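PDB 3LRK: alpha-galactosidase 1 from Saccharomyces cerevisiae, which hydrolyses terminal, non-reducing alpha-D-galactose residues from alpha-D-galactosides such as galactose oligosaccharides and galactomannans, working as a secreted, glycosylated homotetramer. Local coordinates for residues 303-308 with 398-403; 297-302 with 408-413; 155-160 with 188-193. The protein carries 1 engineered substitution. One frame throughout, in Å; residues are numbered along the deposited sequence.

Contact 1. Residues 303-308 with 398-403. With NAG (2-acetamido-2-deoxy-beta-D-glucopyranose), chain F; GOL (glycerol), chain J.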
loop_
_atom_site.group_PDB
_atom_site.type_symbol
_atom_site.label_atom_id
_atom_site.label_comp_id
_atom_site.label_asym_id
_atom_site.label_seq_id
_atom_site.Cartn_x
_atom_site.Cartn_y
_atom_site.Cartn_z
ATOM N N SER A 303 -24.104 19.951 -27.564
ATOM C CA SER A 303 -24.060 19.565 -26.151
ATOM C C SER A 303 -25.464 19.438 -25.572
ATOM O O SER A 303 -25.765 18.478 -24.856
ATOM C CB SER A 303 -23.216 20.554 -25.352
ATOM O OG SER A 303 -21.878 20.550 -25.818
ATOM N N TYR A 304 -26.328 20.398 -25.900
ATOM C CA TYR A 304 -27.742 20.340 -25.518
ATOM C C TYR A 304 -28.427 19.041 -25.957
ATOM O O TYR A 304 -29.137 18.432 -25.171
ATOM C CB TYR A 304 -28.502 21.572 -26.044
ATOM C CG TYR A 304 -29.999 21.551 -25.816
ATOM C CD1 TYR A 304 -30.549 21.418 -24.527
ATOM C CD2 TYR A 304 -30.878 21.711 -26.889
ATOM C CE1 TYR A 304 -31.938 21.410 -24.337
ATOM C CE2 TYR A 304 -32.238 21.706 -26.707
ATOM C CZ TYR A 304 -32.773 21.564 -25.443
ATOM O OH TYR A 304 -34.155 21.565 -25.319
ATOM N N SER A 305 -28.210 18.608 -27.198
ATOM C CA SER A 305 -28.875 17.384 -27.665
ATOM C C SER A 305 -28.263 16.109 -27.066
ATOM O O SER A 305 -28.896 15.051 -27.062
ATOM C CB SER A 305 -28.907 17.302 -29.188
ATOM O OG SER A 305 -27.610 17.201 -29.713
ATOM N N ILE A 306 -27.030 16.215 -26.572
ATOM C CA ILE A 306 -26.440 15.116 -25.801
ATOM C C ILE A 306 -27.181 14.978 -24.454
ATOM O O ILE A 306 -27.697 13.897 -24.129
ATOM C CB ILE A 306 -24.899 15.270 -25.664
ATOM C CG1 ILE A 306 -24.242 14.947 -27.014
ATOM C CG2 ILE A 306 -24.337 14.341 -24.560
ATOM C CD1 ILE A 306 -22.840 15.455 -27.176
ATOM N N TYR A 307 -27.282 16.082 -23.709
ATOM C CA TYR A 307 -28.007 16.095 -22.427
ATOM C C TYR A 307 -29.473 15.685 -22.561
ATOM O O TYR A 307 -30.087 15.244 -21.595
ATOM C CB TYR A 307 -27.979 17.486 -21.802
ATOM C CG TYR A 307 -26.696 17.849 -21.092
ATOM C CD1 TYR A 307 -25.975 18.981 -21.468
ATOM C CD2 TYR A 307 -26.215 17.070 -20.026
ATOM C CE1 TYR A 307 -24.791 19.338 -20.806
ATOM C CE2 TYR A 307 -25.031 17.415 -19.362
ATOM C CZ TYR A 307 -24.330 18.544 -19.757
ATOM O OH TYR A 307 -23.169 18.874 -19.102
ATOM N N SER A 308 -30.030 15.858 -23.758
ATOM C CA SER A 308 -31.452 15.624 -23.979
ATOM C C SER A 308 -31.756 14.268 -24.621
ATOM O O SER A 308 -32.905 13.994 -24.965
ATOM C CB SER A 308 -32.057 16.769 -24.807
ATOM O OG SER A 308 -31.741 16.607 -26.177
ATOM N N ALA A 398 -29.365 7.092 -32.298
ATOM C CA ALA A 398 -30.297 7.407 -33.380
ATOM C C ALA A 398 -31.374 8.373 -32.896
ATOM O O ALA A 398 -31.739 8.380 -31.713
ATOM C CB ALA A 398 -30.928 6.145 -33.914
ATOM N N ASN A 399 -31.872 9.195 -33.816
ATOM C CA ASN A 399 -32.958 10.137 -33.535
ATOM C C ASN A 399 -32.603 11.189 -32.485
ATOM O O ASN A 399 -33.468 11.644 -31.738
ATOM C CB ASN A 399 -34.248 9.399 -33.136
ATOM C CG ASN A 399 -34.646 8.323 -34.131
ATOM O OD1 ASN A 399 -34.387 8.439 -35.331
ATOM N ND2 ASN A 399 -35.283 7.267 -33.635
ATOM N N ARG A 400 -31.330 11.568 -32.419
ATOM C CA ARG A 400 -30.928 12.640 -31.520
ATOM C C ARG A 400 -31.402 13.970 -32.115
ATOM O O ARG A 400 -31.533 14.102 -33.337
ATOM C CB ARG A 400 -29.413 12.612 -31.252
ATOM C CG ARG A 400 -28.641 13.796 -31.767
ATOM C CD ARG A 400 -27.546 14.222 -30.806
ATOM N NE ARG A 400 -26.243 13.774 -31.258
ATOM C CZ ARG A 400 -25.096 14.425 -31.072
ATOM N NH1 ARG A 400 -25.059 15.585 -30.438
ATOM N NH2 ARG A 400 -23.977 13.902 -31.543
ATOM N N VAL A 401 -31.689 14.940 -31.253
ATOM C CA VAL A 401 -32.136 16.255 -31.715
ATOM C C VAL A 401 -31.032 16.862 -32.577
ATOM O O VAL A 401 -29.896 17.014 -32.119
ATOM C CB VAL A 401 -32.494 17.199 -30.532
ATOM C CG1 VAL A 401 -32.909 18.572 -31.043
ATOM C CG2 VAL A 401 -33.600 16.594 -29.665
ATOM N N ASP A 402 -31.355 17.185 -33.832
ATOM C CA ASP A 402 -30.331 17.686 -34.750
ATOM C C ASP A 402 -29.850 19.088 -34.365
ATOM O O ASP A 402 -30.520 19.796 -33.598
ATOM C CB ASP A 402 -30.746 17.560 -36.237
ATOM C CG ASP A 402 -31.924 18.462 -36.636
ATOM O OD1 ASP A 402 -32.124 19.548 -36.054
ATOM O OD2 ASP A 402 -32.648 18.078 -37.587
ATOM N N ASN A 403 -28.681 19.471 -34.871
ATOM C CA ASN A 403 -28.075 20.755 -34.515
ATOM C C ASN A 403 -28.979 21.953 -34.799
ATOM O O ASN A 403 -28.943 22.945 -34.067
ATOM C CB ASN A 403 -26.706 20.930 -35.185
ATOM C CG ASN A 403 -25.594 20.123 -34.497
ATOM O OD1 ASN A 403 -25.763 19.625 -33.374
ATOM N ND2 ASN A 403 -24.450 19.993 -35.190
HETATM C C1 NAG F . -23.358 19.317 -34.510
HETATM C C2 NAG F . -22.822 18.320 -35.549
HETATM C C3 NAG F . -21.508 17.668 -35.112
HETATM C C4 NAG F . -20.505 18.676 -34.554
HETATM C C5 NAG F . -21.172 19.641 -33.578
HETATM C C6 NAG F . -20.198 20.732 -33.140
HETATM C C7 NAG F . -24.469 17.327 -37.031
HETATM C C8 NAG F . -25.970 17.440 -36.954
HETATM N N2 NAG F . -23.809 17.302 -35.872
HETATM O O3 NAG F . -20.902 17.030 -36.216
HETATM O O4 NAG F . -19.443 17.987 -33.926
HETATM O O5 NAG F . -22.318 20.228 -34.179
HETATM O O6 NAG F . -20.808 21.568 -32.184
HETATM O O7 NAG F . -23.902 17.272 -38.127
HETATM C C1 GOL J . -35.326 14.005 -27.016
HETATM O O1 GOL J . -35.645 13.783 -25.657
HETATM C C2 GOL J . -35.161 12.671 -27.735
HETATM O O2 GOL J . -34.058 11.981 -27.194
HETATM C C3 GOL J . -34.935 12.920 -29.225
HETATM O O3 GOL J . -35.316 11.770 -29.948
HETATM O O HOH W 1 -31.141 14.308 -28.484
HETATM O O HOH W 2 -27.116 17.512 -32.293
#
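Ser303 opens the segment with its CB pointing away from 398-403, its OG hydrogen-bonded to Glu276 and Lys300. Tyr304 follows, its ring packed on Ala406, Ile409 and Leu410 of helix 403-410. The main contact comes at Ser305. Its CB lies 3.1 Å from Val401 O and 3.8 Å from Val401 CB. Its OG, between the backbone N and the carbonyl carbon (chi1 65°), receives Arg400 NH1 at 3.1 Å. The bond is nearly straight (166°), and OG sits at the guanidinium edge, close to its plane. A chain bent at chi2 and chi3 brings this group round, and Arg400 NH2 has a salt bridge to Asp273, so its orientation is held from both amino groups. A water 2.6 Å from Ser305 OG donates to both Val401 O and Asn403 OD1. The contact thus joins helix 301-307 of the TIM-barrel domain to the loop between strand 391-395 and helix 403-410 of the C-terminal beta-sandwich domain, and the loop ends at the N-glycosylated Asn403. Ile306 runs beside the Arg400 side chain, pointing the same way, with CG1 3.6 Å from NH1. Past Tyr307 the helix ends, and Ser308 OG stands 4.0 Å from Val401 CG2. A second water donates to Ser305 O and accepts from Val401 N, while a glycerol, probably from the crystallisation liquor, hydrogen-bonds both Ser308 O and Asn399 O.

Contact 2. Residues 297-302 with 408-413. With NAG (2-acetamido-2-deoxy-beta-D-glucopyranose), chain B; NAG (2-acetamido-2-deoxy-beta-D-glucopyranose), chain F.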
loop_
_atom_site.group_PDB
_atom_site.type_symbol
_atom_site.label_atom_id
_atom_site.label_comp_id
_atom_site.label_asym_id
_atom_site.label_seq_id
_atom_site.Cartn_x
_atom_site.Cartn_y
_atom_site.Cartn_z
ATOM N N ASN A 297 -27.213 28.676 -19.900
ATOM C CA ASN A 297 -27.457 29.921 -20.641
ATOM C C ASN A 297 -26.306 30.241 -21.596
ATOM O O ASN A 297 -26.294 31.281 -22.256
ATOM C CB ASN A 297 -27.713 31.090 -19.680
ATOM C CG ASN A 297 -29.089 31.023 -19.027
ATOM O OD1 ASN A 297 -29.200 30.741 -17.832
ATOM N ND2 ASN A 297 -30.144 31.286 -19.807
ATOM N N ASN A 298 -25.338 29.332 -21.656
ATOM C CA ASN A 298 -24.221 29.435 -22.572
ATOM C C ASN A 298 -23.852 28.021 -23.013
ATOM O O ASN A 298 -22.703 27.579 -22.889
ATOM C CB ASN A 298 -23.043 30.136 -21.883
ATOM C CG ASN A 298 -22.024 30.669 -22.861
ATOM O OD1 ASN A 298 -22.237 30.649 -24.076
ATOM N ND2 ASN A 298 -20.907 31.163 -22.337
ATOM N N LEU A 299 -24.865 27.312 -23.504
ATOM C CA LEU A 299 -24.753 25.918 -23.882
ATOM C C LEU A 299 -24.924 25.800 -25.396
ATOM O O LEU A 299 -25.916 26.296 -25.950
ATOM C CB LEU A 299 -25.832 25.105 -23.156
ATOM C CG LEU A 299 -25.976 23.603 -23.430
ATOM C CD1 LEU A 299 -24.750 22.834 -22.941
ATOM C CD2 LEU A 299 -27.231 23.069 -22.772
ATOM N N LYS A 300 -23.963 25.151 -26.054
ATOM C CA LYS A 300 -24.027 24.960 -27.501
ATOM C C LYS A 300 -24.983 23.835 -27.896
ATOM O O LYS A 300 -25.318 22.972 -27.070
ATOM C CB LYS A 300 -22.637 24.784 -28.127
ATOM C CG LYS A 300 -21.907 23.475 -27.834
ATOM C CD LYS A 300 -20.486 23.541 -28.390
ATOM C CE LYS A 300 -19.812 22.186 -28.422
ATOM N NZ LYS A 300 -19.593 21.649 -27.032
ATOM N N ALA A 301 -25.401 23.867 -29.164
ATOM C CA ALA A 301 -26.408 22.959 -29.721
ATOM C C ALA A 301 -26.088 21.470 -29.570
ATOM O O ALA A 301 -26.933 20.703 -29.097
ATOM C CB ALA A 301 -26.665 23.298 -31.187
ATOM N N SER A 302 -24.891 21.057 -29.989
ATOM C CA SER A 302 -24.520 19.639 -29.935
ATOM C C SER A 302 -24.531 19.110 -28.503
ATOM O O SER A 302 -24.913 17.958 -28.260
ATOM C CB SER A 302 -23.165 19.370 -30.598
ATOM O OG SER A 302 -22.096 20.078 -29.977
ATOM N N ALA A 408 -32.397 26.173 -32.601
ATOM C CA ALA A 408 -33.689 26.860 -32.540
ATOM C C ALA A 408 -34.235 26.925 -31.117
ATOM O O ALA A 408 -34.663 27.991 -30.664
ATOM C CB ALA A 408 -34.700 26.191 -33.468
ATOM N N ILE A 409 -34.222 25.788 -30.417
ATOM C CA ILE A 409 -34.720 25.732 -29.035
ATOM C C ILE A 409 -33.892 26.641 -28.119
ATOM O O ILE A 409 -34.452 27.428 -27.356
ATOM C CB ILE A 409 -34.764 24.291 -28.472
ATOM C CG1 ILE A 409 -35.826 23.457 -29.207
ATOM C CG2 ILE A 409 -35.063 24.313 -26.960
ATOM C CD1 ILE A 409 -35.613 21.951 -29.111
ATOM N N LEU A 410 -32.566 26.537 -28.214
ATOM C CA LEU A 410 -31.668 27.360 -27.394
ATOM C C LEU A 410 -31.807 28.860 -27.653
ATOM O O LEU A 410 -31.625 29.665 -26.738
ATOM C CB LEU A 410 -30.210 26.944 -27.585
ATOM C CG LEU A 410 -29.808 25.576 -27.027
ATOM C CD1 LEU A 410 -28.513 25.135 -27.677
ATOM C CD2 LEU A 410 -29.705 25.582 -25.500
ATOM N N GLY A 411 -32.115 29.221 -28.899
ATOM C CA GLY A 411 -32.302 30.626 -29.289
ATOM C C GLY A 411 -33.700 31.157 -29.020
ATOM O O GLY A 411 -34.030 32.284 -29.416
ATOM N N ARG A 412 -34.511 30.340 -28.343
ATOM C CA ARG A 412 -35.899 30.656 -27.972
ATOM C C ARG A 412 -36.815 30.918 -29.176
ATOM O O ARG A 412 -37.769 31.691 -29.091
ATOM C CB ARG A 412 -35.964 31.816 -26.963
ATOM C CG ARG A 412 -35.067 31.646 -25.746
ATOM C CD ARG A 412 -34.895 32.963 -25.011
ATOM N NE ARG A 412 -33.513 33.158 -24.571
ATOM C CZ ARG A 412 -33.025 32.757 -23.400
ATOM N NH1 ARG A 412 -33.803 32.133 -22.522
ATOM N NH2 ARG A 412 -31.752 32.986 -23.107
ATOM N N ASN A 413 -36.522 30.259 -30.292
ATOM C CA ASN A 413 -37.364 30.341 -31.477
ATOM C C ASN A 413 -38.295 29.132 -31.607
ATOM O O ASN A 413 -39.337 29.207 -32.268
ATOM C CB ASN A 413 -36.505 30.540 -32.733
ATOM C CG ASN A 413 -35.895 31.942 -32.805
ATOM O OD1 ASN A 413 -36.611 32.951 -32.791
ATOM N ND2 ASN A 413 -34.568 32.009 -32.887
HETATM C C1 NAG B . -17.288 29.666 -25.930
HETATM C C2 NAG B . -17.614 30.664 -24.811
HETATM C C3 NAG B . -18.938 31.403 -25.054
HETATM C C4 NAG B . -19.010 31.994 -26.463
HETATM C C5 NAG B . -18.573 30.966 -27.515
HETATM C C6 NAG B . -18.437 31.619 -28.889
HETATM C C7 NAG B . -16.956 30.554 -22.467
HETATM C C8 NAG B . -17.191 29.910 -21.131
HETATM N N2 NAG B . -17.613 30.028 -23.501
HETATM O O3 NAG B . -19.091 32.444 -24.113
HETATM O O4 NAG B . -20.325 32.445 -26.720
HETATM O O5 NAG B . -17.335 30.354 -27.173
HETATM O O6 NAG B . -19.487 31.174 -29.718
HETATM O O7 NAG B . -16.195 31.519 -22.567
HETATM C C1 NAG F . -23.358 19.317 -34.510
HETATM C C2 NAG F . -22.822 18.320 -35.549
HETATM C C3 NAG F . -21.508 17.668 -35.112
HETATM C C4 NAG F . -20.505 18.676 -34.554
HETATM C C5 NAG F . -21.172 19.641 -33.578
HETATM C C6 NAG F . -20.198 20.732 -33.140
HETATM C C7 NAG F . -24.469 17.327 -37.031
HETATM C C8 NAG F . -25.970 17.440 -36.954
HETATM N N2 NAG F . -23.809 17.302 -35.872
HETATM O O3 NAG F . -20.902 17.030 -36.216
HETATM O O4 NAG F . -19.443 17.987 -33.926
HETATM O O5 NAG F . -22.318 20.228 -34.179
HETATM O O6 NAG F . -20.808 21.568 -32.184
HETATM O O7 NAG F . -23.902 17.272 -38.127
#
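Leu410, in the last turn of helix 403-410, directs its CB at residues 297-302 and gives the largest share of the surface the two segments bury. With CG anti to the carbonyl carbon (chi1 -69°), the side chain reaches across, and CG comes 4.1 Å from Leu299 O. Its two methyls then part. CD1 makes the closest approach, meeting Leu299 O at 3.3 Å and Ala301 CA at 3.7 Å, so it packs largely against main chain at the start of helix 301-307, where Lys300 is the N-cap residue. CD2 stays on the Leu299 side, 4.5 Å from that residue's CD2. Tyr304 and Leu59 also touch Leu410. No hydrogen bond joins the segments. At the exposed margin Arg412 NH2 comes only to 4.0 Å from Asn297 ND2, two nitrogens meeting with the amide and guanidinium nearly coplanar. On the side of 297-302 turned from Leu410 lie the sugars: Asn298 ND2 donates to O3 of one N-acetylglucosamine at 2.8 Å, and Ser302 OG pairs with O6 of the one carried by Asn403. Beyond Leu410, helix 403-410 finishes in a Schellman motif, with Arg412 at positive phi as C-prime residue, Asn413 N bonded to Ala408 O and Arg412 N to Ile409 O. Leu410, just before this helix end, is one residue through which the beta-sandwich domain packs on the TIM barrel.

Contact 3. Residues 155-160 with 188-193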
loop_
_atom_site.group_PDB
_atom_site.type_symbol
_atom_site.label_atom_id
_atom_site.label_comp_id
_atom_site.label_asym_id
_atom_site.label_seq_id
_atom_site.Cartn_x
_atom_site.Cartn_y
_atom_site.Cartn_z
ATOM N N GLY A 155 -7.228 15.726 9.771
ATOM C CA GLY A 155 -6.625 14.405 9.978
ATOM C C GLY A 155 -7.591 13.236 10.130
ATOM O O GLY A 155 -7.151 12.102 10.396
ATOM N N GLN A 156 -8.885 13.484 9.912
ATOM C CA GLN A 156 -9.920 12.452 10.128
ATOM C C GLN A 156 -10.200 11.601 8.885
ATOM O O GLN A 156 -11.341 11.476 8.419
ATOM C CB GLN A 156 -11.208 13.063 10.678
ATOM C CG GLN A 156 -11.054 13.725 12.030
ATOM C CD GLN A 156 -12.372 14.145 12.639
ATOM O OE1 GLN A 156 -13.425 13.583 12.325
ATOM N NE2 GLN A 156 -12.322 15.134 13.528
ATOM N N PHE A 157 -9.130 11.010 8.373
ATOM C CA PHE A 157 -9.150 10.141 7.207
ATOM C C PHE A 157 -8.000 9.140 7.369
ATOM O O PHE A 157 -7.233 9.230 8.339
ATOM C CB PHE A 157 -8.998 10.969 5.918
ATOM C CG PHE A 157 -7.608 11.485 5.688
ATOM C CD1 PHE A 157 -6.747 10.822 4.811
ATOM C CD2 PHE A 157 -7.147 12.620 6.360
ATOM C CE1 PHE A 157 -5.441 11.281 4.602
ATOM C CE2 PHE A 157 -5.847 13.091 6.160
ATOM C CZ PHE A 157 -4.988 12.411 5.278
ATOM N N GLY A 158 -7.868 8.202 6.433
ATOM C CA GLY A 158 -6.712 7.295 6.424
ATOM C C GLY A 158 -7.065 5.837 6.603
ATOM O O GLY A 158 -6.332 4.952 6.147
ATOM N N THR A 159 -8.204 5.591 7.245
ATOM C CA THR A 159 -8.793 4.254 7.334
ATOM C C THR A 159 -10.282 4.327 6.976
ATOM O O THR A 159 -10.900 5.378 7.107
ATOM C CB THR A 159 -8.644 3.632 8.750
ATOM O OG1 THR A 159 -9.457 4.350 9.689
ATOM C CG2 THR A 159 -7.182 3.620 9.227
ATOM N N PRO A 160 -10.866 3.218 6.484
ATOM C CA PRO A 160 -12.334 3.196 6.275
ATOM C C PRO A 160 -13.143 3.654 7.499
ATOM O O PRO A 160 -14.087 4.444 7.372
ATOM C CB PRO A 160 -12.612 1.712 5.997
ATOM C CG PRO A 160 -11.359 1.254 5.316
ATOM C CD PRO A 160 -10.232 1.963 6.051
ATOM N N TRP A 188 -14.030 11.763 -2.747
ATOM C CA TRP A 188 -13.110 11.360 -3.822
ATOM C C TRP A 188 -12.664 9.878 -3.790
ATOM O O TRP A 188 -11.589 9.531 -4.304
ATOM C CB TRP A 188 -11.869 12.261 -3.821
ATOM C CG TRP A 188 -12.134 13.695 -3.442
ATOM C CD1 TRP A 188 -13.067 14.550 -4.000
ATOM C CD2 TRP A 188 -11.440 14.453 -2.444
ATOM N NE1 TRP A 188 -12.997 15.782 -3.384
ATOM C CE2 TRP A 188 -12.003 15.754 -2.437
ATOM C CE3 TRP A 188 -10.387 14.161 -1.554
ATOM C CZ2 TRP A 188 -11.546 16.766 -1.575
ATOM C CZ3 TRP A 188 -9.928 15.176 -0.697
ATOM C CH2 TRP A 188 -10.514 16.455 -0.715
ATOM N N GLY A 189 -13.484 9.028 -3.180
ATOM C CA GLY A 189 -13.202 7.584 -3.077
ATOM C C GLY A 189 -12.286 7.209 -1.933
ATOM O O GLY A 189 -11.933 6.036 -1.769
ATOM N N GLN A 190 -11.909 8.204 -1.134
ATOM C CA GLN A 190 -10.850 8.052 -0.131
ATOM C C GLN A 190 -11.270 7.044 0.919
ATOM O O GLN A 190 -12.398 7.103 1.435
ATOM C CB GLN A 190 -10.556 9.409 0.517
ATOM C CG GLN A 190 -9.363 9.469 1.459
ATOM C CD GLN A 190 -9.208 10.853 2.077
ATOM O OE1 GLN A 190 -10.084 11.331 2.816
ATOM N NE2 GLN A 190 -8.090 11.514 1.770
ATOM N N ASP A 191 -10.360 6.120 1.221
ATOM C CA ASP A 191 -10.594 5.060 2.202
ATOM C C ASP A 191 -11.696 4.066 1.766
ATOM O O ASP A 191 -12.438 3.563 2.604
ATOM C CB ASP A 191 -10.879 5.661 3.598
ATOM C CG ASP A 191 -9.712 6.501 4.112
ATOM O OD1 ASP A 191 -8.553 6.099 3.896
ATOM O OD2 ASP A 191 -9.958 7.548 4.714
ATOM N N LEU A 192 -11.746 3.778 0.460
ATOM C CA LEU A 192 -12.629 2.752 -0.139
ATOM C C LEU A 192 -14.125 2.987 0.069
ATOM O O LEU A 192 -14.881 2.072 0.443
ATOM C CB LEU A 192 -12.217 1.344 0.318
ATOM C CG LEU A 192 -10.733 0.992 0.153
ATOM C CD1 LEU A 192 -10.369 -0.232 0.987
ATOM C CD2 LEU A 192 -10.364 0.763 -1.318
ATOM N N THR A 193 -14.546 4.215 -0.224
ATOM C CA THR A 193 -15.908 4.655 0.012
ATOM C C THR A 193 -16.996 3.719 -0.528
ATOM O O THR A 193 -18.035 3.591 0.088
ATOM C CB THR A 193 -16.144 6.052 -0.581
ATOM O OG1 THR A 193 -15.020 6.894 -0.272
ATOM C CG2 THR A 193 -17.422 6.658 0.017
#
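Two irregular loops approach most closely at Pro160 and Asp191, whose CA atoms lie 4.8 Å apart, and glycine is called for at Gly158, where the backbone angles (phi 118°) would jam a CB against the preceding carbonyl. Asp191 carries most of the contact from the 188-193 side. Its CG is anti to its own carbonyl carbon, beside the backbone N, which sends the carboxylate over the 158-159 backbone. OD2 takes the N-H of Gly158 at 2.8 Å on its syn lone pair, along a fairly straight line (164°). The same oxygen is hydrogen-bonded by Ser163 OG, so two donors grip it in this buried place. OD1 rests against Gly158 C at 3.1 Å. Beside the carboxylate, the extended Gln190 side chain runs its amide alongside Phe157, with the amide and ring planes nearly parallel (13°). Gln190 OE1 comes within 3.3 Å of Phe157 CB, while NE2 lies 3.4 Å from CD1; OE1 is itself bonded by Asn150 ND2. Pro160 CG meets Asp191 O at 3.7 Å. Tyr195 of a second subunit places its ring edge-to-face with Phe157, while Phe157 of a third subunit packs on Pro160 and Leu192, so the contact belongs to the tetramer interfaces. In the TIM barrel these are the loops following the neighbouring parallel strands 145-149 and 182-185: the first leads into helix 160-177, with Thr159 at its N-cap, and the second into helix 193-196.

Contacts 1 and 2 work as one interface: both draw on helix 301-307, their centres lie about 11 Å apart, and contact 1 is nested along the chain within the loop closed by contact 2. Both also touch the N-acetylglucosamine on Asn403. Contact 1 is buried and polar, built on an arginine bond and waters, whereas contact 2 lies at the surface, without a hydrogen bond across it, one leucine giving its largest share. Contact 3 stands about 38 Å from contact 1 between centres, across the chain's centre. Also buried, it differs in joining two loops of a single domain, through a carboxylate on a backbone N-H, and in facing other subunits instead of glycans.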